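Long-range contacts in nicotinate phosphoribosyltransferase (Saccharomyces cerevisiae, PDB 1VLP), which catalyses the ATP-dependent formation of nicotinate D-ribonucleotide from nicotinate and 5-phosphoribosyl 1-diphosphate, the first step in making NAD from nicotinic acid: residues 277-282 and 301-306; 240-244 and 305-309; 265-269 and 298-302; 288-294 and 318-323; 283-287 and 401-405. All blocks are in the same frame, centred on the assembly; numbering follows the deposited sequence. Where two conformers were deposited one is given.

Contact 1: 277-282 and 301-306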
# COMPACT_ATOMS: atom_id res chain seq x y z
N ALA A 277 -4.17 -16.21 -6.06
CA ALA A 277 -3.48 -15.99 -4.79
C ALA A 277 -2.53 -14.77 -4.88
O ALA A 277 -2.46 -14.02 -3.96
CB ALA A 277 -2.73 -17.21 -4.39
N GLY A 278 -1.89 -14.59 -6.02
CA GLY A 278 -1.01 -13.46 -6.28
C GLY A 278 0.39 -13.67 -5.75
O GLY A 278 0.96 -14.75 -5.83
N LEU A 279 0.96 -12.60 -5.23
CA LEU A 279 2.26 -12.64 -4.62
C LEU A 279 2.18 -12.75 -3.11
O LEU A 279 1.40 -12.04 -2.44
CB LEU A 279 3.07 -11.39 -5.00
CG LEU A 279 3.28 -11.14 -6.48
CD1 LEU A 279 3.67 -9.69 -6.62
CD2 LEU A 279 4.33 -12.06 -7.05
N ALA A 280 3.01 -13.61 -2.54
CA ALA A 280 3.02 -13.79 -1.11
C ALA A 280 3.90 -12.73 -0.44
O ALA A 280 4.98 -12.46 -0.86
CB ALA A 280 3.50 -15.18 -0.75
N LEU A 281 3.40 -12.13 0.64
CA LEU A 281 4.16 -11.24 1.49
C LEU A 281 4.77 -12.01 2.68
O LEU A 281 4.07 -12.44 3.59
CB LEU A 281 3.22 -10.14 1.99
CG LEU A 281 3.80 -8.88 2.58
CD1 LEU A 281 4.87 -8.22 1.68
CD2 LEU A 281 2.66 -7.92 2.87
N THR A 282 6.08 -12.21 2.64
CA THR A 282 6.73 -13.20 3.50
C THR A 282 7.30 -12.69 4.82
O THR A 282 7.63 -13.50 5.70
CB THR A 282 7.88 -13.91 2.72
OG1 THR A 282 8.93 -12.99 2.50
CG2 THR A 282 7.41 -14.39 1.34
N ALA A 301 0.47 -22.15 -5.95
CA ALA A 301 -0.62 -21.20 -6.17
C ALA A 301 -0.15 -19.75 -6.32
O ALA A 301 -0.49 -19.04 -7.30
CB ALA A 301 -1.64 -21.30 -5.01
N TYR A 302 0.60 -19.28 -5.33
CA TYR A 302 1.25 -17.97 -5.43
C TYR A 302 2.22 -17.96 -6.57
O TYR A 302 2.94 -18.90 -6.76
CB TYR A 302 1.99 -17.62 -4.14
CG TYR A 302 1.04 -17.32 -3.00
CD1 TYR A 302 0.54 -16.04 -2.80
CD2 TYR A 302 0.63 -18.32 -2.15
CE1 TYR A 302 -0.36 -15.78 -1.79
CE2 TYR A 302 -0.26 -18.05 -1.10
CZ TYR A 302 -0.74 -16.78 -0.94
OH TYR A 302 -1.63 -16.49 0.07
N VAL A 303 2.29 -16.86 -7.29
CA VAL A 303 3.14 -16.78 -8.46
C VAL A 303 4.50 -16.21 -8.13
O VAL A 303 5.36 -16.10 -9.02
CB VAL A 303 2.51 -15.93 -9.58
CG1 VAL A 303 1.23 -16.64 -10.11
CG2 VAL A 303 2.26 -14.53 -9.12
N GLY A 304 4.68 -15.87 -6.87
CA GLY A 304 5.90 -15.32 -6.37
C GLY A 304 5.69 -14.68 -5.02
O GLY A 304 4.71 -14.95 -4.29
N VAL A 305 6.66 -13.84 -4.68
CA VAL A 305 6.77 -13.22 -3.38
C VAL A 305 6.97 -11.72 -3.57
O VAL A 305 7.51 -11.28 -4.60
CB VAL A 305 7.92 -13.76 -2.51
CG1 VAL A 305 7.66 -15.22 -2.04
CG2 VAL A 305 9.27 -13.62 -3.23
N ARG A 306 6.49 -10.95 -2.61
CA ARG A 306 6.73 -9.48 -2.57
C ARG A 306 7.79 -9.18 -1.49
O ARG A 306 7.65 -9.60 -0.31
CB ARG A 306 5.42 -8.66 -2.34
CG ARG A 306 5.56 -7.09 -2.52
CD ARG A 306 4.19 -6.39 -2.21
NE ARG A 306 4.40 -5.29 -1.25
CZ ARG A 306 3.55 -4.94 -0.29
NH1 ARG A 306 2.38 -5.55 -0.13
NH2 ARG A 306 3.89 -3.93 0.52
O HOH W 1 -1.61 -16.65 -8.02
O HOH W 2 8.45 -9.56 2.17
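This is a pairing of neighbouring parallel strands: the short strand 279-281, at the margin of the six-stranded parallel sheet, lies beside strand 304-307. Ala280 and Val305 form the well-made bridge, with CA atoms 4.4 Å apart. In the usual parallel manner one residue bonds to the two that flank its partner: Ala280 N donates to Gly304 O (2.8 Å) and Ala280 O accepts from Arg306 N (2.8 Å). Upstream, Val303 N reaches Gly278 O (2.9 Å), and a water joins Gly278 N (2.9 Å) to Ala301 O (2.7 Å). The axes of strands 279-281 and 304-306 diverge by 44°, so regular pairing is brief. Small residues suit the crowded end. The CB atoms of Ala277 and Ala280 sit over opposite faces of the Tyr302 ring, 3.8 and 4.0 Å from its centroid, where bulkier side chains would push it away. A CB on Gly304 would come within about 3.1 Å of Leu279 CD2, and positive phi favours glycine at Gly278. Leu279, Leu281 and Arg306 share one face of the sheet; the aliphatic Leu281 covers the Arg306 guanidinium, whose NE bonds to Ser339. Two parallel strands linked through helical segments make a beta-alpha-beta crossover, consistent with the alpha/beta barrel of type II phosphoribosyltransferases, and Arg306 probably binds nicotinate, as inferred from relatives.

Contact 2: 240-244 and 305-309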
# COMPACT_ATOMS: atom_id res chain seq x y z
N GLY A 240 -2.38 -5.21 -7.39
CA GLY A 240 -2.42 -5.39 -5.92
C GLY A 240 -1.85 -6.71 -5.46
O GLY A 240 -1.74 -7.68 -6.24
N THR A 241 -1.45 -6.75 -4.19
CA THR A 241 -0.94 -7.96 -3.51
C THR A 241 -1.71 -8.05 -2.16
O THR A 241 -2.42 -7.14 -1.82
CB THR A 241 0.64 -7.79 -3.30
OG1 THR A 241 1.35 -8.10 -4.50
CG2 THR A 241 1.24 -8.63 -2.17
N VAL A 242 -1.57 -9.13 -1.41
CA VAL A 242 -1.94 -9.08 -0.00
C VAL A 242 -1.09 -8.01 0.74
O VAL A 242 0.05 -7.70 0.35
CB VAL A 242 -1.79 -10.45 0.63
CG1 VAL A 242 -0.29 -10.76 0.89
CG2 VAL A 242 -2.65 -10.54 1.89
N ALA A 243 -1.63 -7.44 1.83
CA ALA A 243 -0.90 -6.46 2.63
C ALA A 243 -0.54 -7.09 3.99
O ALA A 243 -1.11 -8.11 4.34
CB ALA A 243 -1.74 -5.20 2.88
N HIS A 244 0.38 -6.48 4.72
CA HIS A 244 0.76 -6.99 6.06
C HIS A 244 -0.42 -7.12 6.98
O HIS A 244 -0.45 -8.05 7.79
CB HIS A 244 1.83 -6.14 6.75
CG HIS A 244 3.14 -6.09 6.04
ND1 HIS A 244 3.98 -7.18 5.94
CD2 HIS A 244 3.72 -5.09 5.33
CE1 HIS A 244 5.05 -6.83 5.23
NE2 HIS A 244 4.91 -5.56 4.86
N VAL A 305 6.66 -13.84 -4.68
CA VAL A 305 6.77 -13.22 -3.38
C VAL A 305 6.97 -11.72 -3.57
O VAL A 305 7.51 -11.28 -4.60
CB VAL A 305 7.92 -13.76 -2.51
CG1 VAL A 305 7.66 -15.22 -2.04
CG2 VAL A 305 9.27 -13.62 -3.23
N ARG A 306 6.49 -10.95 -2.61
CA ARG A 306 6.73 -9.48 -2.57
C ARG A 306 7.79 -9.18 -1.49
O ARG A 306 7.65 -9.60 -0.31
CB ARG A 306 5.42 -8.66 -2.34
CG ARG A 306 5.56 -7.09 -2.52
CD ARG A 306 4.19 -6.39 -2.21
NE ARG A 306 4.40 -5.29 -1.25
CZ ARG A 306 3.55 -4.94 -0.29
NH1 ARG A 306 2.38 -5.55 -0.13
NH2 ARG A 306 3.89 -3.93 0.52
N GLN A 307 8.86 -8.48 -1.90
CA GLN A 307 9.95 -8.06 -1.02
C GLN A 307 9.66 -6.60 -0.53
O GLN A 307 9.48 -5.71 -1.34
CB GLN A 307 11.28 -8.16 -1.74
CG GLN A 307 12.52 -7.83 -0.89
CD GLN A 307 12.81 -6.37 -0.77
OE1 GLN A 307 12.81 -5.63 -1.78
NE2 GLN A 307 13.12 -5.93 0.45
N ASP A 308 9.55 -6.43 0.78
CA ASP A 308 9.10 -5.18 1.36
C ASP A 308 9.99 -4.67 2.49
O ASP A 308 9.74 -3.56 2.99
CB ASP A 308 7.69 -5.39 1.89
CG ASP A 308 6.93 -4.07 2.07
OD1 ASP A 308 7.01 -3.18 1.18
OD2 ASP A 308 6.23 -3.98 3.10
N SER A 309 10.94 -5.48 2.96
CA SER A 309 11.89 -5.04 3.98
C SER A 309 13.20 -5.81 3.95
O SER A 309 13.34 -6.84 3.29
CB SER A 309 11.32 -5.17 5.38
OG SER A 309 11.14 -6.53 5.75
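A histidine-carboxylate hydrogen bond is the striking feature here: His244 NE2 donates to Asp308 OD2 over 2.7 Å, although the CA atoms of the two residues are 9.7 Å apart. It joins the end of strand 304-307 to the loop before helix 244-254, beside the probable nicotinate site, in a fold consistent with the alpha/beta barrel of type II phosphoribosyltransferases. By similarity to relatives, His244 is probably phosphorylated by the enzyme's own activity; it carries no phosphate in this structure. Its ring is held at both nitrogens, since ND1 bonds to Thr284, and the carboxylate of Asp308 is well suited to fix the imidazole orientation. A bound phosphate ion, probably from the crystallisation liquor, has its nearest atom about 6 Å from the Asp308 side chain. The other oxygen of Asp308 meets Arg306 within the same segment, in a weak salt bridge between OD1 and Arg306 NH2 (3.3 Å), while Arg306 NE is taken by Ser339. The long arginine also extends to the loop 240-244, bringing NH1 to 3.2 Å from Val242 O. Thr241 and Arg306 both probably bind nicotinate, by similarity, and they touch through their carbon atoms: the methyl Thr241 CG2 lies 3.7 Å from Arg306 CD.

Contact 3: 265-269 and 298-302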
# COMPACT_ATOMS: atom_id res chain seq x y z
N MSE A 265 -2.74 -17.73 4.50
CA MSE A 265 -2.75 -18.17 3.10
C MSE A 265 -4.01 -18.98 2.80
O MSE A 265 -4.66 -18.79 1.78
CB MSE A 265 -1.54 -19.03 2.77
CG MSE A 265 -0.24 -18.32 2.89
SE MSE A 265 1.20 -19.50 2.20
CE MSE A 265 1.26 -20.86 3.44
N ASP A 266 -4.35 -19.89 3.70
CA ASP A 266 -5.54 -20.68 3.50
C ASP A 266 -6.73 -19.81 3.30
O ASP A 266 -7.56 -20.05 2.39
CB ASP A 266 -5.80 -21.58 4.70
CG ASP A 266 -4.97 -22.82 4.68
OD1 ASP A 266 -4.67 -23.33 3.60
OD2 ASP A 266 -4.68 -23.35 5.76
N CYS A 267 -6.91 -18.83 4.16
CA CYS A 267 -8.05 -18.01 4.07
C CYS A 267 -8.06 -17.22 2.78
O CYS A 267 -9.09 -17.04 2.14
CB CYS A 267 -8.09 -17.02 5.23
SG CYS A 267 -8.75 -17.64 6.72
N TRP A 268 -6.89 -16.71 2.39
CA TRP A 268 -6.78 -15.91 1.18
C TRP A 268 -7.18 -16.79 -0.00
O TRP A 268 -7.98 -16.40 -0.83
CB TRP A 268 -5.35 -15.35 1.03
CG TRP A 268 -5.19 -14.26 -0.00
CD1 TRP A 268 -4.66 -14.38 -1.24
CD2 TRP A 268 -5.51 -12.87 0.16
NE1 TRP A 268 -4.61 -13.16 -1.87
CE2 TRP A 268 -5.15 -12.22 -1.04
CE3 TRP A 268 -6.09 -12.12 1.19
CZ2 TRP A 268 -5.32 -10.85 -1.23
CZ3 TRP A 268 -6.26 -10.74 1.00
CH2 TRP A 268 -5.88 -10.14 -0.20
N ILE A 269 -6.64 -17.99 -0.05
CA ILE A 269 -6.85 -18.90 -1.18
C ILE A 269 -8.31 -19.36 -1.25
O ILE A 269 -8.89 -19.43 -2.33
CB ILE A 269 -5.90 -20.11 -1.09
CG1 ILE A 269 -4.49 -19.70 -1.49
CG2 ILE A 269 -6.32 -21.24 -2.05
CD1 ILE A 269 -3.42 -20.67 -1.08
N TYR A 298 0.59 -24.34 -1.66
CA TYR A 298 0.80 -22.87 -1.47
C TYR A 298 1.83 -22.29 -2.44
O TYR A 298 1.56 -21.29 -3.12
CB TYR A 298 1.24 -22.62 -0.04
CG TYR A 298 0.24 -23.15 0.92
CD1 TYR A 298 -0.99 -22.52 1.08
CD2 TYR A 298 0.48 -24.32 1.63
CE1 TYR A 298 -1.94 -23.04 1.98
CE2 TYR A 298 -0.46 -24.82 2.49
CZ TYR A 298 -1.65 -24.19 2.67
OH TYR A 298 -2.56 -24.76 3.54
N SER A 299 3.00 -22.94 -2.50
CA SER A 299 4.11 -22.46 -3.32
C SER A 299 3.83 -22.59 -4.81
O SER A 299 4.48 -21.95 -5.60
CB SER A 299 5.43 -23.18 -2.98
OG SER A 299 5.28 -24.57 -2.91
N ASP A 300 2.90 -23.46 -5.18
CA ASP A 300 2.42 -23.54 -6.56
C ASP A 300 1.34 -22.48 -6.91
O ASP A 300 1.37 -21.93 -8.03
CB ASP A 300 1.95 -24.95 -6.84
CG ASP A 300 3.08 -25.95 -6.75
OD1 ASP A 300 4.22 -25.60 -7.17
OD2 ASP A 300 2.82 -27.05 -6.24
N ALA A 301 0.47 -22.15 -5.95
CA ALA A 301 -0.62 -21.20 -6.17
C ALA A 301 -0.15 -19.75 -6.32
O ALA A 301 -0.49 -19.04 -7.30
CB ALA A 301 -1.64 -21.30 -5.01
N TYR A 302 0.60 -19.28 -5.33
CA TYR A 302 1.25 -17.97 -5.43
C TYR A 302 2.22 -17.96 -6.57
O TYR A 302 2.94 -18.90 -6.76
CB TYR A 302 1.99 -17.62 -4.14
CG TYR A 302 1.04 -17.32 -3.00
CD1 TYR A 302 0.54 -16.04 -2.80
CD2 TYR A 302 0.63 -18.32 -2.15
CE1 TYR A 302 -0.36 -15.78 -1.79
CE2 TYR A 302 -0.26 -18.05 -1.10
CZ TYR A 302 -0.74 -16.78 -0.94
OH TYR A 302 -1.63 -16.49 0.07
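Met265, present as selenomethionine, lays its terminal methyl over the face of the Tyr298 ring: CE is 3.8 Å from the ring centroid and only 22° off the normal, a CH-pi contact. Its selenium makes oblique Met-aromatic contacts with two tyrosines, SE lying 4.6 Å from the Tyr298 centroid and 5.0 Å from that of Tyr302. A long, unbranched, polarisable side chain can reach both rings at once. One turn further along the helix, Ile269 meets both tyrosines from the other side of their ring planes: its CD1 comes within 3.7 Å of Tyr298 CD1, 4.1 Å of Tyr302 CE2 and 4.4 Å of Ala301 CB, where the small alanine leaves room for the branched chain. The polar end of Tyr298 is not wasted, for its OH donates to Asp266 OD1 in a short hydrogen bond of 2.5 Å, and Lys262 also bonds to that hydroxyl. Tyr302, the first residue to leave the helical conformation, sends its OH to 3.6 Å from Met265 CG and 3.9 Å from Trp268 CD1. In the fold, the short helix 298-301, just ahead of strand 304-307, leans on helix 260-272, which precedes strand 279-281; Trp268 continues the packing from that helix to Thr30 and Ala34 of helix 26-38 and meets Trp246 and Phe272 edge-to-face.

Contact 4: 288-294 and 318-323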
# COMPACT_ATOMS: atom_id res chain seq x y z
N ASP A 288 11.77 -16.37 7.39
CA ASP A 288 12.00 -17.74 7.86
C ASP A 288 10.74 -18.49 8.36
O ASP A 288 10.54 -19.69 8.05
CB ASP A 288 13.07 -17.72 8.95
CG ASP A 288 14.45 -17.37 8.42
OD1 ASP A 288 14.67 -17.43 7.20
OD2 ASP A 288 15.33 -17.03 9.25
N ASP A 289 9.91 -17.80 9.15
CA ASP A 289 8.69 -18.43 9.65
C ASP A 289 7.76 -18.75 8.47
O ASP A 289 7.17 -19.85 8.42
CB ASP A 289 7.95 -17.53 10.62
CG ASP A 289 6.71 -18.19 11.14
OD1 ASP A 289 6.91 -19.12 11.92
OD2 ASP A 289 5.59 -17.83 10.72
N PHE A 290 7.64 -17.77 7.57
CA PHE A 290 6.81 -17.91 6.36
C PHE A 290 7.24 -19.13 5.55
O PHE A 290 6.41 -19.96 5.15
CB PHE A 290 6.85 -16.68 5.48
CG PHE A 290 5.94 -16.79 4.31
CD1 PHE A 290 4.60 -16.48 4.40
CD2 PHE A 290 6.41 -17.28 3.11
CE1 PHE A 290 3.77 -16.64 3.34
CE2 PHE A 290 5.54 -17.45 2.04
CZ PHE A 290 4.27 -17.13 2.15
N LEU A 291 8.54 -19.25 5.33
CA LEU A 291 9.09 -20.36 4.51
C LEU A 291 8.82 -21.78 5.06
O LEU A 291 8.66 -22.74 4.29
CB LEU A 291 10.56 -20.12 4.26
CG LEU A 291 10.85 -18.96 3.28
CD1 LEU A 291 12.33 -18.85 3.05
CD2 LEU A 291 10.08 -19.00 1.92
N LYS A 292 8.66 -21.94 6.38
CA LYS A 292 8.34 -23.26 6.92
C LYS A 292 7.08 -23.89 6.33
O LYS A 292 7.00 -25.09 6.26
CB LYS A 292 8.13 -23.23 8.44
CG LYS A 292 9.32 -22.88 9.27
CD LYS A 292 8.87 -22.74 10.75
CE LYS A 292 10.07 -22.66 11.70
NZ LYS A 292 9.66 -22.84 13.13
N SER A 293 6.09 -23.07 5.94
CA SER A 293 4.83 -23.59 5.39
C SER A 293 4.72 -23.38 3.91
O SER A 293 3.67 -23.70 3.32
CB SER A 293 3.59 -22.95 6.08
OG SER A 293 3.59 -21.54 6.06
N PHE A 294 5.76 -22.77 3.30
CA PHE A 294 5.70 -22.44 1.86
C PHE A 294 6.18 -23.59 0.96
O PHE A 294 7.34 -23.64 0.50
CB PHE A 294 6.52 -21.17 1.58
CG PHE A 294 6.14 -20.44 0.32
CD1 PHE A 294 4.78 -20.17 -0.00
CD2 PHE A 294 7.12 -19.87 -0.48
CE1 PHE A 294 4.41 -19.43 -1.10
CE2 PHE A 294 6.73 -19.12 -1.61
CZ PHE A 294 5.38 -18.89 -1.90
N LYS A 318 17.94 -15.77 -0.71
CA LYS A 318 17.24 -16.66 0.23
C LYS A 318 16.05 -17.32 -0.46
O LYS A 318 15.82 -18.55 -0.34
CB LYS A 318 16.79 -15.88 1.47
CG LYS A 318 15.99 -16.70 2.48
CD LYS A 318 15.58 -15.87 3.72
CE LYS A 318 16.59 -16.03 4.83
NZ LYS A 318 16.24 -15.11 5.92
N ILE A 319 15.26 -16.50 -1.15
CA ILE A 319 14.07 -16.96 -1.88
C ILE A 319 14.42 -17.88 -3.06
O ILE A 319 13.76 -18.90 -3.28
CB ILE A 319 13.24 -15.73 -2.40
CG1 ILE A 319 12.58 -15.04 -1.22
CG2 ILE A 319 12.21 -16.15 -3.39
CD1 ILE A 319 11.66 -15.93 -0.37
N SER A 320 15.47 -17.54 -3.80
CA SER A 320 15.94 -18.36 -4.90
C SER A 320 16.34 -19.74 -4.43
O SER A 320 15.92 -20.75 -5.00
CB SER A 320 17.13 -17.68 -5.62
OG SER A 320 17.68 -18.54 -6.61
N HIS A 321 17.14 -19.81 -3.37
CA HIS A 321 17.49 -21.09 -2.76
C HIS A 321 16.23 -21.86 -2.36
O HIS A 321 16.13 -23.04 -2.58
CB HIS A 321 18.39 -20.86 -1.54
CG HIS A 321 18.57 -22.10 -0.68
ND1 HIS A 321 19.24 -23.20 -1.14
CD2 HIS A 321 18.14 -22.41 0.56
CE1 HIS A 321 19.23 -24.15 -0.22
NE2 HIS A 321 18.59 -23.69 0.84
N HIS A 322 15.26 -21.17 -1.76
CA HIS A 322 14.04 -21.86 -1.38
C HIS A 322 13.34 -22.46 -2.58
O HIS A 322 12.99 -23.63 -2.56
CB HIS A 322 13.08 -20.97 -0.64
CG HIS A 322 11.91 -21.71 -0.07
ND1 HIS A 322 12.01 -22.49 1.06
CD2 HIS A 322 10.63 -21.79 -0.49
CE1 HIS A 322 10.81 -23.01 1.32
NE2 HIS A 322 9.96 -22.58 0.41
N TYR A 323 13.11 -21.67 -3.61
CA TYR A 323 12.36 -22.17 -4.75
C TYR A 323 13.11 -23.25 -5.58
O TYR A 323 12.53 -24.27 -5.94
CB TYR A 323 11.99 -21.01 -5.65
CG TYR A 323 10.74 -20.22 -5.32
CD1 TYR A 323 9.51 -20.86 -5.13
CD2 TYR A 323 10.77 -18.82 -5.31
CE1 TYR A 323 8.34 -20.13 -4.89
CE2 TYR A 323 9.64 -18.09 -5.07
CZ TYR A 323 8.41 -18.73 -4.87
OH TYR A 323 7.28 -17.92 -4.66
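Leu291, in the mt rotamer, holds CD2 over the face of the His322 imidazole, 3.8 Å from the ring centroid and 11° off its normal. The t setting of His322 carries its ring across the gap, so that NE2 donates to Phe294 O over 2.8 Å. The type I turn from Leu291 to Phe294 presents that carbonyl, and histidine suits the place by offering both a flat face and a donor. Helix 312-326 follows strand 304-307 in the alpha/beta fold, and helix 287-291 lies in the connection from strand 279-281 to strand 304-307, so the contact joins neighbouring helical parts on the same side of the sheet, over Val305. Phe294, also t at chi1, turns its ring to Tyr323, with CE2 3.3 Å from Tyr323 OH and the ring planes oblique at 58°. At the exposed end, Lys318 starts extended (t, t) but bends at chi3 (-94°); Asp288, with chi1 m, meets it in a salt bridge, Lys318 NZ to Asp288 OD1, at 3.1 Å.

Contact 5: 283-287 and 401-405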
# COMPACT_ATOMS: atom_id res chain seq x y z
N ASP A 283 7.50 -11.36 4.94
CA ASP A 283 8.33 -10.79 6.02
C ASP A 283 7.59 -10.34 7.29
O ASP A 283 8.22 -9.95 8.27
CB ASP A 283 9.14 -9.60 5.51
CG ASP A 283 8.27 -8.41 5.08
OD1 ASP A 283 7.32 -8.62 4.30
OD2 ASP A 283 8.56 -7.26 5.49
N THR A 284 6.27 -10.47 7.29
CA THR A 284 5.45 -9.90 8.39
C THR A 284 5.95 -10.39 9.77
O THR A 284 6.11 -9.57 10.72
CB THR A 284 4.00 -10.24 8.19
OG1 THR A 284 3.62 -9.89 6.85
CG2 THR A 284 3.11 -9.45 9.23
N PHE A 285 6.13 -11.69 9.89
CA PHE A 285 6.69 -12.32 11.11
C PHE A 285 8.05 -12.95 10.80
O PHE A 285 8.43 -13.92 11.42
CB PHE A 285 5.73 -13.36 11.70
CG PHE A 285 4.42 -12.77 12.08
CD1 PHE A 285 4.38 -11.53 12.72
CD2 PHE A 285 3.23 -13.39 11.74
CE1 PHE A 285 3.16 -10.92 13.01
CE2 PHE A 285 2.02 -12.80 12.04
CZ PHE A 285 1.99 -11.56 12.67
N GLY A 286 8.72 -12.37 9.82
CA GLY A 286 10.04 -12.78 9.37
C GLY A 286 9.91 -13.83 8.28
O GLY A 286 9.09 -14.72 8.36
N THR A 287 10.68 -13.67 7.22
CA THR A 287 10.61 -14.60 6.10
C THR A 287 10.88 -16.09 6.44
O THR A 287 10.22 -16.98 5.90
CB THR A 287 11.47 -14.07 4.96
OG1 THR A 287 10.88 -12.85 4.48
CG2 THR A 287 11.54 -15.08 3.84
N ILE A 401 1.07 -6.65 15.62
CA ILE A 401 2.53 -6.39 15.50
C ILE A 401 3.09 -6.86 14.19
O ILE A 401 2.49 -7.69 13.52
CB ILE A 401 3.35 -7.08 16.62
CG1 ILE A 401 3.23 -8.63 16.55
CG2 ILE A 401 2.92 -6.57 17.98
CD1 ILE A 401 4.39 -9.38 17.03
N LYS A 402 4.27 -6.32 13.85
CA LYS A 402 5.02 -6.71 12.69
C LYS A 402 6.48 -6.86 13.08
O LYS A 402 7.07 -5.98 13.75
CB LYS A 402 4.89 -5.68 11.57
CG LYS A 402 5.65 -6.11 10.34
CD LYS A 402 5.24 -5.34 9.12
CE LYS A 402 5.62 -3.92 9.23
NZ LYS A 402 5.79 -3.39 7.85
N ILE A 403 7.09 -7.96 12.65
CA ILE A 403 8.48 -8.22 12.96
C ILE A 403 9.34 -7.64 11.84
O ILE A 403 10.28 -6.90 12.10
CB ILE A 403 8.76 -9.72 13.21
CG1 ILE A 403 8.08 -10.15 14.52
CG2 ILE A 403 10.26 -9.98 13.28
CD1 ILE A 403 8.00 -11.60 14.70
N SER A 404 8.97 -7.95 10.59
CA SER A 404 9.72 -7.58 9.37
C SER A 404 11.00 -8.40 9.30
O SER A 404 11.29 -9.19 10.16
CB SER A 404 10.05 -6.08 9.25
OG SER A 404 11.31 -5.78 9.81
N ASP A 405 11.74 -8.22 8.20
CA ASP A 405 13.05 -8.86 7.99
C ASP A 405 14.23 -7.96 8.43
O ASP A 405 15.37 -8.40 8.45
CB ASP A 405 13.21 -9.25 6.50
CG ASP A 405 12.56 -10.60 6.15
OD1 ASP A 405 12.24 -11.38 7.06
OD2 ASP A 405 12.44 -10.89 4.94
O HOH W 3 7.91 -4.79 6.03
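The backbone of 283-287 makes a type I beta turn, closed by Gly286 N to Asp283 O (2.9 Å), and 401-405 runs alongside it. Thr284 O receives two amides, Ile403 N at 2.7 Å and Ser404 N at 3.3 Å, an arrangement that accompanies the positive phi of Ser404 (71°). Gly286 has a positive phi too (89°), which suits glycine, and stands at the N-cap of the next helix. Asp405 grips the helix start: OD1 accepts Thr287 N (2.8 Å) and OD2 accepts Thr287 OG1 (2.5 Å), matching a carboxylate to two donors. A water links Asp283 OD2 (2.6 Å) to Lys402 NZ (3.1 Å), and that carboxylate also bonds to Ser309. Phe285 supplies the apolar side, its CD1 4.1 Å from Ile403 CD1. The buried contact thus joins the approach to helix 287-291 with the chain leading to helix 414-423, whose Val420 packs on Ile401 and Ile403, while Thr284 rests on helix 244-254.

Contact 1 shares residues with two others: contact 2 reuses Val305 and Arg306 and contact 3 reuses Ala301 and Tyr302, each centred about 8 Å from it. Towards the probable nicotinate site, contacts 1 and 2 meet where Leu281 CD2 lies 3.3 Å from His244 N. Contact 5, centred about 11 Å from contact 2, touches it directly: His244 ND1 is 2.9 Å from Thr284 OG1, and Ser309 OG bonds to Asp283 OD2 at 2.7 Å. Contact 4 packs on the sheet face that bears Val305, whose CG1 is 3.8 Å from Tyr323 OH. Contacts 3 and 5 do not touch; their centres are about 18 Å apart.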